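Local coordinates for aldehyde dehydrogenase (Staphylococcus aureus, PDB 6K10), which oxidises 4,4'-diaponeurosporen-4-al to 4,4'-diaponeurosporenoic acid with NAD+ in the biosynthesis of the carotenoid staphyloxanthin, at residues Gly290-Leu295 with Arg323-Thr328; Ala235-Cys240 with Leu275-Gly280; Ile10-Phe15 with Ile184-Asp189. The protein carries 1 engineered substitution. All blocks are in the same frame, centred on the assembly; numbering follows the deposited sequence.

Contact 1 of 3, residues Gly290-Leu295 with Arg323-Thr328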
ATOM      1  N   GLY A 290       8.520  26.627  21.673  1.00 19.52           N
ATOM      2  CA  GLY A 290       9.427  26.624  20.545  1.00 22.25           C
ATOM      3  C   GLY A 290       9.328  27.874  19.691  1.00 22.46           C
ATOM      4  O   GLY A 290       8.651  28.849  20.025  1.00 24.07           O
ATOM      5  N   ARG A 291      10.030  27.832  18.557  1.00 21.85           N
ATOM      6  CA  ARG A 291      10.134  28.959  17.642  1.00 24.20           C
ATOM      7  C   ARG A 291       9.890  28.490  16.212  1.00 21.41           C
ATOM      8  O   ARG A 291       9.945  27.297  15.908  1.00 19.88           O
ATOM      9  CB  ARG A 291      11.511  29.631  17.738  1.00 24.67           C
ATOM     10  CG  ARG A 291      11.843  30.189  19.115  1.00 24.56           C
ATOM     11  CD  ARG A 291      10.956  31.374  19.444  1.00 21.95           C
ATOM     12  NE  ARG A 291      11.319  32.019  20.705  1.00 22.16           N
ATOM     13  CZ  ARG A 291      10.826  31.674  21.890  1.00 25.62           C
ATOM     14  NH1 ARG A 291       9.944  30.687  21.984  1.00 26.86           N
ATOM     15  NH2 ARG A 291      11.210  32.322  22.982  1.00 24.98           N
ATOM     16  N   ILE A 292       9.635  29.454  15.330  1.00 21.47           N
ATOM     17  CA  ILE A 292       9.351  29.157  13.929  1.00 21.48           C
ATOM     18  C   ILE A 292      10.653  28.831  13.204  1.00 21.26           C
ATOM     19  O   ILE A 292      11.711  29.397  13.500  1.00 23.22           O
ATOM     20  CB  ILE A 292       8.603  30.338  13.277  1.00 22.15           C
ATOM     21  CG1 ILE A 292       7.393  30.731  14.129  1.00 20.76           C
ATOM     22  CG2 ILE A 292       8.147  29.981  11.872  1.00 20.67           C
ATOM     23  CD1 ILE A 292       6.436  29.580  14.411  1.00 21.22           C
ATOM     24  N   VAL A 293      10.573  27.913  12.233  1.00 19.14           N
ATOM     25  CA  VAL A 293      11.777  27.306  11.662  1.00 19.12           C
ATOM     26  C   VAL A 293      12.665  28.348  10.989  1.00 23.11           C
ATOM     27  O   VAL A 293      13.888  28.347  11.175  1.00 22.53           O
ATOM     28  CB  VAL A 293      11.401  26.173  10.688  1.00 23.30           C
ATOM     29  CG1 VAL A 293      10.486  26.677   9.573  1.00 21.32           C
ATOM     30  CG2 VAL A 293      12.658  25.532  10.106  1.00 25.48           C
ATOM     31  N   ASN A 294      12.080  29.243  10.193  1.00 20.86           N
ATOM     32  CA  ASN A 294      12.869  30.210   9.443  1.00 24.57           C
ATOM     33  C   ASN A 294      12.044  31.471   9.211  1.00 23.74           C
ATOM     34  O   ASN A 294      10.872  31.552   9.588  1.00 21.05           O
ATOM     35  CB  ASN A 294      13.385  29.603   8.128  1.00 25.58           C
ATOM     36  CG  ASN A 294      12.279  29.316   7.120  1.00 26.62           C
ATOM     37  OD1 ASN A 294      11.093  29.505   7.393  1.00 25.52           O
ATOM     38  ND2 ASN A 294      12.673  28.849   5.940  1.00 30.20           N
ATOM     39  N   LEU A 295      12.675  32.461   8.576  1.00 23.52           N
ATOM     40  CA  LEU A 295      12.029  33.755   8.382  1.00 23.38           C
ATOM     41  C   LEU A 295      10.877  33.680   7.390  1.00 22.26           C
ATOM     42  O   LEU A 295       9.906  34.435   7.519  1.00 25.63           O
ATOM     43  CB  LEU A 295      13.058  34.788   7.925  1.00 26.25           C
ATOM     44  CG  LEU A 295      13.924  35.330   9.060  1.00 31.13           C
ATOM     45  CD1 LEU A 295      15.033  36.212   8.517  1.00 32.97           C
ATOM     46  CD2 LEU A 295      13.064  36.091  10.064  1.00 30.33           C
ATOM     47  N   ARG A 323      12.421  34.702  15.796  1.00 21.69           N
ATOM     48  CA  ARG A 323      11.425  33.942  15.041  1.00 21.50           C
ATOM     49  C   ARG A 323      10.327  33.442  15.973  1.00 23.44           C
ATOM     50  O   ARG A 323       9.891  32.291  15.908  1.00 22.19           O
ATOM     51  CB  ARG A 323      12.075  32.801  14.257  1.00 21.39           C
ATOM     52  CG  ARG A 323      13.187  33.280  13.331  1.00 22.61           C
ATOM     53  CD  ARG A 323      13.575  32.237  12.298  1.00 29.57           C
ATOM     54  NE  ARG A 323      13.866  30.933  12.886  1.00 32.96           N
ATOM     55  CZ  ARG A 323      15.087  30.518  13.207  1.00 34.35           C
ATOM     56  NH1 ARG A 323      15.262  29.315  13.734  1.00 36.56           N
ATOM     57  NH2 ARG A 323      16.133  31.307  13.004  1.00 35.98           N
ATOM     58  N   TYR A 324       9.879  34.333  16.852  1.00 24.01           N
ATOM     59  CA  TYR A 324       8.935  34.014  17.912  1.00 21.10           C
ATOM     60  C   TYR A 324       7.533  34.452  17.522  1.00 23.03           C
ATOM     61  O   TYR A 324       7.339  35.564  17.020  1.00 26.76           O
ATOM     62  CB  TYR A 324       9.343  34.698  19.217  1.00 24.30           C
ATOM     63  CG  TYR A 324       8.255  34.716  20.265  1.00 26.29           C
ATOM     64  CD1 TYR A 324       7.915  33.566  20.963  1.00 25.79           C
ATOM     65  CD2 TYR A 324       7.565  35.888  20.555  1.00 24.20           C
ATOM     66  CE1 TYR A 324       6.920  33.580  21.922  1.00 27.59           C
ATOM     67  CE2 TYR A 324       6.570  35.912  21.513  1.00 27.74           C
ATOM     68  CZ  TYR A 324       6.251  34.754  22.193  1.00 28.12           C
ATOM     69  OH  TYR A 324       5.261  34.766  23.151  1.00 28.35           O
ATOM     70  N   ILE A 325       6.559  33.578  17.761  1.00 19.30           N
ATOM     71  CA  ILE A 325       5.149  33.914  17.616  1.00 22.57           C
ATOM     72  C   ILE A 325       4.412  33.374  18.831  1.00 23.14           C
ATOM     73  O   ILE A 325       4.481  32.174  19.123  1.00 22.16           O
ATOM     74  CB  ILE A 325       4.546  33.362  16.316  1.00 23.65           C
ATOM     75  CG1 ILE A 325       5.233  34.018  15.120  1.00 25.55           C
ATOM     76  CG2 ILE A 325       3.046  33.619  16.277  1.00 23.81           C
ATOM     77  CD1 ILE A 325       4.630  33.671  13.811  1.00 27.78           C
ATOM     78  N   GLU A 326       3.723  34.262  19.537  1.00 23.59           N
ATOM     79  CA  GLU A 326       3.005  33.898  20.745  1.00 23.09           C
ATOM     80  C   GLU A 326       1.817  32.996  20.414  1.00 22.73           C
ATOM     81  O   GLU A 326       1.211  33.125  19.346  1.00 19.63           O
ATOM     82  CB  GLU A 326       2.520  35.164  21.448  1.00 21.69           C
ATOM     83  CG  GLU A 326       1.919  34.960  22.822  1.00 25.01           C
ATOM     84  CD  GLU A 326       1.376  36.249  23.408  1.00 26.90           C
ATOM     85  OE1 GLU A 326       1.154  36.299  24.635  1.00 29.87           O
ATOM     86  OE2 GLU A 326       1.169  37.212  22.640  1.00 28.40           O
ATOM     87  N   PRO A 327       1.476  32.061  21.302  1.00 22.18           N
ATOM     88  CA  PRO A 327       0.216  31.326  21.146  1.00 20.07           C
ATOM     89  C   PRO A 327      -0.951  32.288  20.996  1.00 22.17           C
ATOM     90  O   PRO A 327      -1.146  33.189  21.815  1.00 24.55           O
ATOM     91  CB  PRO A 327       0.125  30.515  22.442  1.00 22.48           C
ATOM     92  CG  PRO A 327       1.541  30.252  22.791  1.00 21.93           C
ATOM     93  CD  PRO A 327       2.297  31.504  22.393  1.00 22.68           C
ATOM     94  N   THR A 328      -1.727  32.098  19.933  1.00 22.49           N
ATOM     95  CA  THR A 328      -2.749  33.056  19.540  1.00 18.04           C
ATOM     96  C   THR A 328      -4.067  32.343  19.293  1.00 18.67           C
ATOM     97  O   THR A 328      -4.110  31.340  18.574  1.00 21.62           O
ATOM     98  CB  THR A 328      -2.323  33.818  18.282  1.00 22.02           C
ATOM     99  OG1 THR A 328      -1.059  34.452  18.512  1.00 24.22           O
ATOM    100  CG2 THR A 328      -3.357  34.871  17.918  1.00 25.48           C
TER
HETATM  101  O   HOH W   1       7.193  30.677  18.546  1.00 25.40           O
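The loop 290-295 runs beside the start of strand 324-330, and Ile-292 N donates an almost straight bond (168°) to Arg-323 O, 2.9 Å away. Arg-323 returns a second bond to the same residue. Arg-323 NE donates to Ile-292 O at 2.7 Å, with the acceptor in the guanidinium plane and the donor in the carbonyl plane. Arg-323 CD rests on the backbone of Asn-294; the bend at chi3 (-51°) then turns NE to Ile-292 O and puts Val-293 O over one face of the guanidinium. Ile-292 is thus gripped through both its N and its O. Arg-291 crosses Tyr-324 obliquely. Tyr-324 CD1 sits over the centre of the guanidinium, 3.6 Å from Arg-291 CZ. Arg-291 NH1 also bonds Gly-290 O, and NH2 makes a salt bridge to Glu-322; together they fix the plane. A water takes the Ile-325 N-H and donates to Gly-290 O, extending the link. Ile-292 CG1 meets Ile-325 CD1 at 4.0 Å, next to Leu-301. Asn-294 OD1 accepts from His-297 N as the N-cap of helix 295-307. Arg-323, with positive phi, and Tyr-324 form a G1 beta bulge opposite Asp-319, at the turn into strand 324-330.

Contact 2 of 3, residues Ala235-Cys240 with Leu275-Gly280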
ATOM      1  N   ALA A 235     -10.504  19.511  27.920  1.00 19.19           N
ATOM      2  CA  ALA A 235     -10.356  19.678  26.477  1.00 20.26           C
ATOM      3  C   ALA A 235      -9.316  20.742  26.160  1.00 20.21           C
ATOM      4  O   ALA A 235      -8.448  20.546  25.304  1.00 20.58           O
ATOM      5  CB  ALA A 235     -11.700  20.040  25.845  1.00 22.07           C
ATOM      6  N   SER A 236      -9.384  21.878  26.856  1.00 21.20           N
ATOM      7  CA  SER A 236      -8.454  22.965  26.581  1.00 22.81           C
ATOM      8  C   SER A 236      -7.019  22.557  26.889  1.00 22.88           C
ATOM      9  O   SER A 236      -6.084  22.979  26.199  1.00 23.38           O
ATOM     10  CB  SER A 236      -8.853  24.204  27.382  1.00 23.85           C
ATOM     11  OG  SER A 236      -8.385  24.123  28.716  1.00 27.95           O
ATOM     12  N   GLU A 237      -6.823  21.728  27.917  1.00 23.32           N
ATOM     13  CA  GLU A 237      -5.475  21.286  28.259  1.00 22.55           C
ATOM     14  C   GLU A 237      -4.918  20.351  27.191  1.00 22.37           C
ATOM     15  O   GLU A 237      -3.758  20.484  26.778  1.00 21.73           O
ATOM     16  CB  GLU A 237      -5.482  20.605  29.630  1.00 21.12           C
ATOM     17  CG  GLU A 237      -5.600  21.577  30.795  1.00 23.73           C
ATOM     18  CD  GLU A 237      -6.025  20.900  32.087  1.00 29.39           C
ATOM     19  OE1 GLU A 237      -6.015  19.653  32.144  1.00 28.40           O
ATOM     20  OE2 GLU A 237      -6.365  21.621  33.050  1.00 28.14           O
ATOM     21  N   ARG A 238      -5.735  19.407  26.725  1.00 20.02           N
ATOM     22  CA  ARG A 238      -5.261  18.454  25.726  1.00 21.31           C
ATOM     23  C   ARG A 238      -5.167  19.088  24.340  1.00 21.15           C
ATOM     24  O   ARG A 238      -4.312  18.703  23.535  1.00 21.39           O
ATOM     25  CB  ARG A 238      -6.166  17.220  25.731  1.00 19.43           C
ATOM     26  CG  ARG A 238      -6.145  16.522  27.089  1.00 18.91           C
ATOM     27  CD  ARG A 238      -7.139  15.381  27.232  1.00 20.02           C
ATOM     28  NE  ARG A 238      -7.008  14.783  28.560  1.00 20.30           N
ATOM     29  CZ  ARG A 238      -7.754  13.789  29.031  1.00 21.54           C
ATOM     30  NH1 ARG A 238      -8.719  13.258  28.292  1.00 21.90           N
ATOM     31  NH2 ARG A 238      -7.534  13.333  30.259  1.00 22.07           N
ATOM     32  N   ILE A 239      -6.017  20.075  24.051  1.00 22.42           N
ATOM     33  CA  ILE A 239      -5.902  20.812  22.793  1.00 21.12           C
ATOM     34  C   ILE A 239      -4.607  21.620  22.770  1.00 21.80           C
ATOM     35  O   ILE A 239      -3.834  21.560  21.804  1.00 21.67           O
ATOM     36  CB  ILE A 239      -7.130  21.721  22.574  1.00 18.01           C
ATOM     37  CG1 ILE A 239      -8.354  20.899  22.170  1.00 18.58           C
ATOM     38  CG2 ILE A 239      -6.838  22.777  21.510  1.00 20.33           C
ATOM     39  CD1 ILE A 239      -9.681  21.630  22.355  1.00 20.96           C
ATOM     40  N   CYS A 240      -4.351  22.385  23.836  1.00 20.14           N
ATOM     41  CA  CYS A 240      -3.142  23.207  23.884  1.00 20.13           C
ATOM     42  C   CYS A 240      -1.885  22.350  23.839  1.00 19.64           C
ATOM     43  O   CYS A 240      -0.881  22.739  23.231  1.00 19.27           O
ATOM     44  CB  CYS A 240      -3.148  24.079  25.142  1.00 20.84           C
ATOM     45  SG  CYS A 240      -4.286  25.483  25.098  1.00 25.22           S
ATOM     46  N   LEU A 275      -3.085  28.190  28.740  1.00 20.94           N
ATOM     47  CA  LEU A 275      -1.857  28.741  28.177  1.00 22.29           C
ATOM     48  C   LEU A 275      -1.044  29.481  29.233  1.00 23.53           C
ATOM     49  O   LEU A 275       0.189  29.399  29.247  1.00 23.61           O
ATOM     50  CB  LEU A 275      -2.192  29.657  27.002  1.00 24.42           C
ATOM     51  CG  LEU A 275      -2.713  28.921  25.767  1.00 21.73           C
ATOM     52  CD1 LEU A 275      -3.292  29.887  24.744  1.00 22.56           C
ATOM     53  CD2 LEU A 275      -1.597  28.088  25.156  1.00 21.82           C
ATOM     54  N   ARG A 276      -1.719  30.200  30.134  1.00 21.71           N
ATOM     55  CA  ARG A 276      -1.011  30.848  31.234  1.00 23.88           C
ATOM     56  C   ARG A 276      -0.429  29.819  32.197  1.00 22.76           C
ATOM     57  O   ARG A 276       0.683  29.999  32.709  1.00 22.31           O
ATOM     58  CB  ARG A 276      -1.946  31.808  31.968  1.00 25.04           C
ATOM     59  CG  ARG A 276      -2.373  33.009  31.138  1.00 24.67           C
ATOM     60  CD  ARG A 276      -1.173  33.712  30.528  1.00 26.64           C
ATOM     61  NE  ARG A 276      -1.572  34.801  29.639  1.00 30.75           N
ATOM     62  CZ  ARG A 276      -0.752  35.411  28.792  1.00 30.84           C
ATOM     63  NH1 ARG A 276      -1.201  36.392  28.020  1.00 35.15           N
ATOM     64  NH2 ARG A 276       0.518  35.037  28.709  1.00 28.97           N
ATOM     65  N   GLU A 277      -1.164  28.734  32.455  1.00 23.57           N
ATOM     66  CA  GLU A 277      -0.633  27.658  33.286  1.00 24.64           C
ATOM     67  C   GLU A 277       0.578  27.006  32.633  1.00 22.96           C
ATOM     68  O   GLU A 277       1.561  26.680  33.310  1.00 21.92           O
ATOM     69  CB  GLU A 277      -1.720  26.614  33.546  1.00 25.51           C
ATOM     70  CG  GLU A 277      -2.834  27.082  34.461  1.00 29.71           C
ATOM     71  CD  GLU A 277      -4.028  26.147  34.445  1.00 33.65           C
ATOM     72  OE1 GLU A 277      -4.116  25.306  33.525  1.00 32.20           O
ATOM     73  OE2 GLU A 277      -4.877  26.251  35.354  1.00 38.48           O
ATOM     74  N   PHE A 278       0.518  26.804  31.314  1.00 21.05           N
ATOM     75  CA  PHE A 278       1.617  26.174  30.589  1.00 22.32           C
ATOM     76  C   PHE A 278       2.852  27.062  30.577  1.00 23.27           C
ATOM     77  O   PHE A 278       3.955  26.621  30.924  1.00 22.80           O
ATOM     78  CB  PHE A 278       1.204  25.885  29.144  1.00 22.97           C
ATOM     79  CG  PHE A 278       0.376  24.647  28.965  1.00 24.45           C
ATOM     80  CD1 PHE A 278      -0.246  24.035  30.037  1.00 25.73           C
ATOM     81  CD2 PHE A 278       0.211  24.103  27.700  1.00 24.98           C
ATOM     82  CE1 PHE A 278      -1.011  22.897  29.852  1.00 26.97           C
ATOM     83  CE2 PHE A 278      -0.552  22.970  27.508  1.00 25.03           C
ATOM     84  CZ  PHE A 278      -1.165  22.366  28.583  1.00 24.15           C
ATOM     85  N   TYR A 279       2.684  28.316  30.165  1.00 21.66           N
ATOM     86  CA  TYR A 279       3.794  29.137  29.716  1.00 25.07           C
ATOM     87  C   TYR A 279       3.978  30.439  30.484  1.00 25.65           C
ATOM     88  O   TYR A 279       4.962  31.141  30.231  1.00 22.89           O
ATOM     89  CB  TYR A 279       3.630  29.465  28.224  1.00 24.91           C
ATOM     90  CG  TYR A 279       3.443  28.257  27.325  1.00 26.98           C
ATOM     91  CD1 TYR A 279       4.419  27.274  27.236  1.00 21.63           C
ATOM     92  CD2 TYR A 279       2.297  28.114  26.549  1.00 26.05           C
ATOM     93  CE1 TYR A 279       4.258  26.176  26.408  1.00 20.93           C
ATOM     94  CE2 TYR A 279       2.126  27.020  25.718  1.00 23.48           C
ATOM     95  CZ  TYR A 279       3.110  26.054  25.651  1.00 24.10           C
ATOM     96  OH  TYR A 279       2.946  24.963  24.827  1.00 22.44           O
ATOM     97  N   GLY A 280       3.074  30.789  31.395  1.00 26.45           N
ATOM     98  CA  GLY A 280       3.234  32.004  32.170  1.00 26.81           C
ATOM     99  C   GLY A 280       2.685  33.232  31.465  1.00 27.46           C
ATOM    100  O   GLY A 280       2.060  33.159  30.404  1.00 26.87           O
TER
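Phe-278 reaches across from helix 264-279 and sets the tip of its ring against the backbone and side chain of helix 232-244. Its CG lies anti to its own carbonyl carbon (chi1 -80°), and the CB bond already points at the other helix. Phe-278 CZ comes to 3.7 Å from Glu-237 O, which lies at the ring edge, near the plane. Phe-278 CE2 meets Cys-240 CB, also at 3.7 Å. The ring therefore spans one turn of the opposing helix, from Glu-237 to Cys-240.

Cys-240 points back toward the second helix. Cys-240 SG, anti to the carbonyl carbon, lies against the end of Leu-275, 3.7 Å from Leu-275 CD2. Its two side-chain atoms thus divide the work: CB takes the ring and SG takes the leucine. Leu-271 and Thr-274 also touch Cys-240.

The segments 235-240 and 275-279 cross at -50°, with axes 10.8 Å apart at closest approach. Helix 232-244 joins the parallel neighbouring strands 223-226 and 256-260, so it is the helix of a beta-alpha-beta crossover in the catalytic domain of the aldehyde dehydrogenase fold. It turns Ala-235 and Ile-239 to Phe-376 of that sheet, while Arg-238 carries its guanidinium on to Ser-441 O of the second subunit.

At the more open margin, Glu-237 and Glu-277 run out side by side. Glu-237 OE2 and Glu-277 OE1 are 4.3 Å apart. Lys-233 makes salt bridges to both of these oxygens, which would offset the repulsion and probably keeps both acids ionised. The second subunit packs nearby, with its Leu-450 on Glu-237 and its Pro-451 on Phe-278. Beyond Tyr-279 the chain leaves the helix at Gly-280, which has positive phi. There Arg-276 NH2 donates to a lone pair of Gly-280 O at 3.0 Å.

Contact 3 of 3, residues Ile10-Phe15 with Ile184-Asp189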
ATOM      1  N   ILE A  10      27.246  13.024  -8.557  1.00 40.50           N
ATOM      2  CA  ILE A  10      27.559  12.198  -7.395  1.00 40.77           C
ATOM      3  C   ILE A  10      26.296  11.591  -6.799  1.00 35.15           C
ATOM      4  O   ILE A  10      26.339  10.492  -6.234  1.00 35.34           O
ATOM      5  CB  ILE A  10      28.347  13.011  -6.351  1.00 42.81           C
ATOM      6  CG1 ILE A  10      28.753  12.118  -5.167  1.00 43.73           C
ATOM      7  CG2 ILE A  10      27.541  14.227  -5.891  1.00 43.58           C
ATOM      8  CD1 ILE A  10      29.476  10.830  -5.569  1.00 44.68           C
ATOM      9  N   ILE A  11      25.156  12.276  -6.915  1.00 34.27           N
ATOM     10  CA  ILE A  11      23.904  11.718  -6.404  1.00 34.32           C
ATOM     11  C   ILE A  11      23.595  10.404  -7.106  1.00 33.01           C
ATOM     12  O   ILE A  11      23.293   9.388  -6.467  1.00 33.03           O
ATOM     13  CB  ILE A  11      22.749  12.721  -6.574  1.00 33.51           C
ATOM     14  CG1 ILE A  11      23.081  14.082  -5.957  1.00 37.15           C
ATOM     15  CG2 ILE A  11      21.480  12.159  -5.953  1.00 31.71           C
ATOM     16  CD1 ILE A  11      23.838  14.020  -4.648  1.00 38.75           C
ATOM     17  N   GLU A  12      23.672  10.405  -8.437  1.00 34.65           N
ATOM     18  CA  GLU A  12      23.379   9.199  -9.201  1.00 35.79           C
ATOM     19  C   GLU A  12      24.436   8.128  -8.968  1.00 34.43           C
ATOM     20  O   GLU A  12      24.116   6.935  -8.921  1.00 35.05           O
ATOM     21  CB  GLU A  12      23.258   9.547 -10.684  1.00 41.55           C
ATOM     22  CG  GLU A  12      22.274  10.681 -10.937  1.00 45.51           C
ATOM     23  CD  GLU A  12      21.756  10.723 -12.359  1.00 50.93           C
ATOM     24  OE1 GLU A  12      22.369  10.086 -13.242  1.00 51.72           O
ATOM     25  OE2 GLU A  12      20.730  11.398 -12.591  1.00 52.77           O
ATOM     26  N   GLN A  13      25.700   8.532  -8.811  1.00 32.81           N
ATOM     27  CA  GLN A  13      26.736   7.572  -8.438  1.00 33.67           C
ATOM     28  C   GLN A  13      26.449   6.963  -7.071  1.00 30.24           C
ATOM     29  O   GLN A  13      26.597   5.750  -6.880  1.00 29.97           O
ATOM     30  CB  GLN A  13      28.109   8.245  -8.448  1.00 36.49           C
ATOM     31  CG  GLN A  13      29.276   7.287  -8.650  1.00 39.87           C
ATOM     32  N   LYS A  14      26.032   7.790  -6.110  1.00 31.13           N
ATOM     33  CA  LYS A  14      25.679   7.273  -4.790  1.00 32.42           C
ATOM     34  C   LYS A  14      24.495   6.320  -4.869  1.00 29.60           C
ATOM     35  O   LYS A  14      24.451   5.312  -4.154  1.00 27.27           O
ATOM     36  CB  LYS A  14      25.379   8.430  -3.838  1.00 34.43           C
ATOM     37  CG  LYS A  14      26.621   9.169  -3.371  1.00 39.05           C
ATOM     38  CD  LYS A  14      26.270  10.471  -2.678  1.00 39.53           C
ATOM     39  N   PHE A  15      23.524   6.622  -5.733  1.00 28.44           N
ATOM     40  CA  PHE A  15      22.378   5.734  -5.904  1.00 28.47           C
ATOM     41  C   PHE A  15      22.817   4.369  -6.418  1.00 27.94           C
ATOM     42  O   PHE A  15      22.425   3.330  -5.873  1.00 28.24           O
ATOM     43  CB  PHE A  15      21.363   6.365  -6.856  1.00 27.79           C
ATOM     44  CG  PHE A  15      20.244   5.440  -7.252  1.00 30.22           C
ATOM     45  CD1 PHE A  15      19.289   5.046  -6.329  1.00 28.42           C
ATOM     46  CD2 PHE A  15      20.149   4.966  -8.550  1.00 30.58           C
ATOM     47  CE1 PHE A  15      18.262   4.197  -6.692  1.00 30.10           C
ATOM     48  CE2 PHE A  15      19.122   4.116  -8.919  1.00 31.75           C
ATOM     49  CZ  PHE A  15      18.177   3.731  -7.989  1.00 32.42           C
ATOM     50  N   ILE A 184      14.168  11.836  -6.895  1.00 25.71           N
ATOM     51  CA  ILE A 184      12.867  11.245  -7.194  1.00 25.49           C
ATOM     52  C   ILE A 184      12.739  10.765  -8.631  1.00 28.54           C
ATOM     53  O   ILE A 184      11.805  10.014  -8.938  1.00 27.88           O
ATOM     54  CB  ILE A 184      11.724  12.230  -6.877  1.00 23.64           C
ATOM     55  CG1 ILE A 184      11.888  13.533  -7.660  1.00 22.97           C
ATOM     56  CG2 ILE A 184      11.653  12.501  -5.381  1.00 24.81           C
ATOM     57  CD1 ILE A 184      10.790  14.544  -7.383  1.00 25.66           C
ATOM     58  N   HIS A 185      13.641  11.173  -9.518  1.00 29.29           N
ATOM     59  CA  HIS A 185      13.647  10.684 -10.891  1.00 29.87           C
ATOM     60  C   HIS A 185      14.507   9.443 -11.071  1.00 27.62           C
ATOM     61  O   HIS A 185      14.551   8.892 -12.176  1.00 27.96           O
ATOM     62  CB  HIS A 185      14.119  11.785 -11.845  1.00 33.08           C
ATOM     63  CG  HIS A 185      13.133  12.896 -12.017  1.00 34.03           C
ATOM     64  ND1 HIS A 185      11.839  12.681 -12.442  1.00 36.73           N
ATOM     65  CD2 HIS A 185      13.247  14.230 -11.819  1.00 36.16           C
ATOM     66  CE1 HIS A 185      11.198  13.835 -12.497  1.00 36.88           C
ATOM     67  NE2 HIS A 185      12.031  14.791 -12.125  1.00 36.78           N
ATOM     68  N   LEU A 186      15.192   8.993 -10.015  1.00 23.68           N
ATOM     69  CA  LEU A 186      15.967   7.764 -10.051  1.00 23.53           C
ATOM     70  C   LEU A 186      15.079   6.570  -9.714  1.00 26.05           C
ATOM     71  O   LEU A 186      14.155   6.685  -8.902  1.00 23.67           O
ATOM     72  CB  LEU A 186      17.129   7.841  -9.065  1.00 25.12           C
ATOM     73  CG  LEU A 186      18.190   8.891  -9.398  1.00 30.65           C
ATOM     74  CD1 LEU A 186      19.250   8.964  -8.310  1.00 31.43           C
ATOM     75  CD2 LEU A 186      18.821   8.589 -10.748  1.00 33.20           C
ATOM     76  N   PRO A 187      15.336   5.389 -10.330  1.00 26.67           N
ATOM     77  CA  PRO A 187      14.454   4.226 -10.128  1.00 27.04           C
ATOM     78  C   PRO A 187      14.682   3.537  -8.785  1.00 25.75           C
ATOM     79  O   PRO A 187      15.077   2.368  -8.710  1.00 24.26           O
ATOM     80  CB  PRO A 187      14.817   3.334 -11.320  1.00 29.69           C
ATOM     81  CG  PRO A 187      16.261   3.612 -11.542  1.00 28.44           C
ATOM     82  CD  PRO A 187      16.445   5.085 -11.252  1.00 28.76           C
ATOM     83  N   PHE A 188      14.433   4.273  -7.703  1.00 23.47           N
ATOM     84  CA  PHE A 188      14.410   3.674  -6.378  1.00 21.44           C
ATOM     85  C   PHE A 188      13.378   2.550  -6.332  1.00 21.60           C
ATOM     86  O   PHE A 188      12.416   2.522  -7.102  1.00 23.70           O
ATOM     87  CB  PHE A 188      14.071   4.721  -5.316  1.00 20.22           C
ATOM     88  CG  PHE A 188      15.230   5.589  -4.912  1.00 20.52           C
ATOM     89  CD1 PHE A 188      16.096   5.191  -3.906  1.00 20.66           C
ATOM     90  CD2 PHE A 188      15.443   6.811  -5.528  1.00 22.70           C
ATOM     91  CE1 PHE A 188      17.157   5.992  -3.527  1.00 25.33           C
ATOM     92  CE2 PHE A 188      16.503   7.616  -5.153  1.00 26.31           C
ATOM     93  CZ  PHE A 188      17.360   7.206  -4.152  1.00 26.28           C
ATOM     94  N   ASP A 189      13.587   1.610  -5.414  1.00 21.82           N
ATOM     95  CA  ASP A 189      12.626   0.533  -5.224  1.00 22.54           C
ATOM     96  C   ASP A 189      11.481   0.921  -4.298  1.00 22.33           C
ATOM     97  O   ASP A 189      10.464   0.218  -4.267  1.00 25.43           O
ATOM     98  CB  ASP A 189      13.336  -0.718  -4.695  1.00 24.02           C
ATOM     99  CG  ASP A 189      14.445  -1.189  -5.622  1.00 25.70           C
ATOM    100  OD1 ASP A 189      14.128  -1.635  -6.744  1.00 25.69           O
ATOM    101  OD2 ASP A 189      15.630  -1.109  -5.233  1.00 23.58           O
TER
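The ring of Phe-15 has Leu-186 CB over the centre of one face, a CH-pi contact 4.1 Å from the ring centroid and 7° off the normal. Pro-187 O lies at its edge, near the plane, 3.5 Å from Phe-15 CZ. Another part of the edge, CD1 and CE1, is turned to the face of Phe-188. This is an edge-to-face pair, with centroids 4.6 Å apart and planes at 59°. Phe-15 CE1 stands above the centre of the Phe-188 ring. Phe-15 gets there with CG anti to the backbone N (chi1 172°), on a bond that points at the loop. Leu-186 points back, and its CD1 rests on Phe-15 CB at 3.7 Å. Leu-186 CD2 crosses the extended chain of Glu-12 obliquely, against CG, CD and OE2. Pro-187 CD touches Phe-15 CE2, also at 3.7 Å. Pro-187 is the centre of an inverse gamma turn, which brings three successive residues round one ring. Thr-114 and Leu-116 of strand 104-118 and Leu-183 touch Phe-188. With no hydrogen bond between the segments, this part of the attachment of helix 10-23 to the loop before strand 190-194 rests on apolar and aromatic contacts centred on the buried Phe-15.

Overall arrangement
Contacts 1 and 2 are neighbours, with centres about 17 Å apart. They meet where Pro-327 CB touches Leu-275 CD2 at 4.0 Å, so strand 324-330 packs on helix 264-279. Contact 3 lies on the other side of the chain's centre from contact 2, about 46 Å away between centres, beside the sheet that holds strands 104-118 and 190-194. Contact 2 is the most buried and mainly apolar, with a charged margin beside the second subunit. Contacts 1 and 3 are partly buried. Contact 1 relies on backbone and arginine hydrogen bonds, where a loop meets the bulge that leads into strand 324-330. Contact 3 has none and depends on aromatic packing.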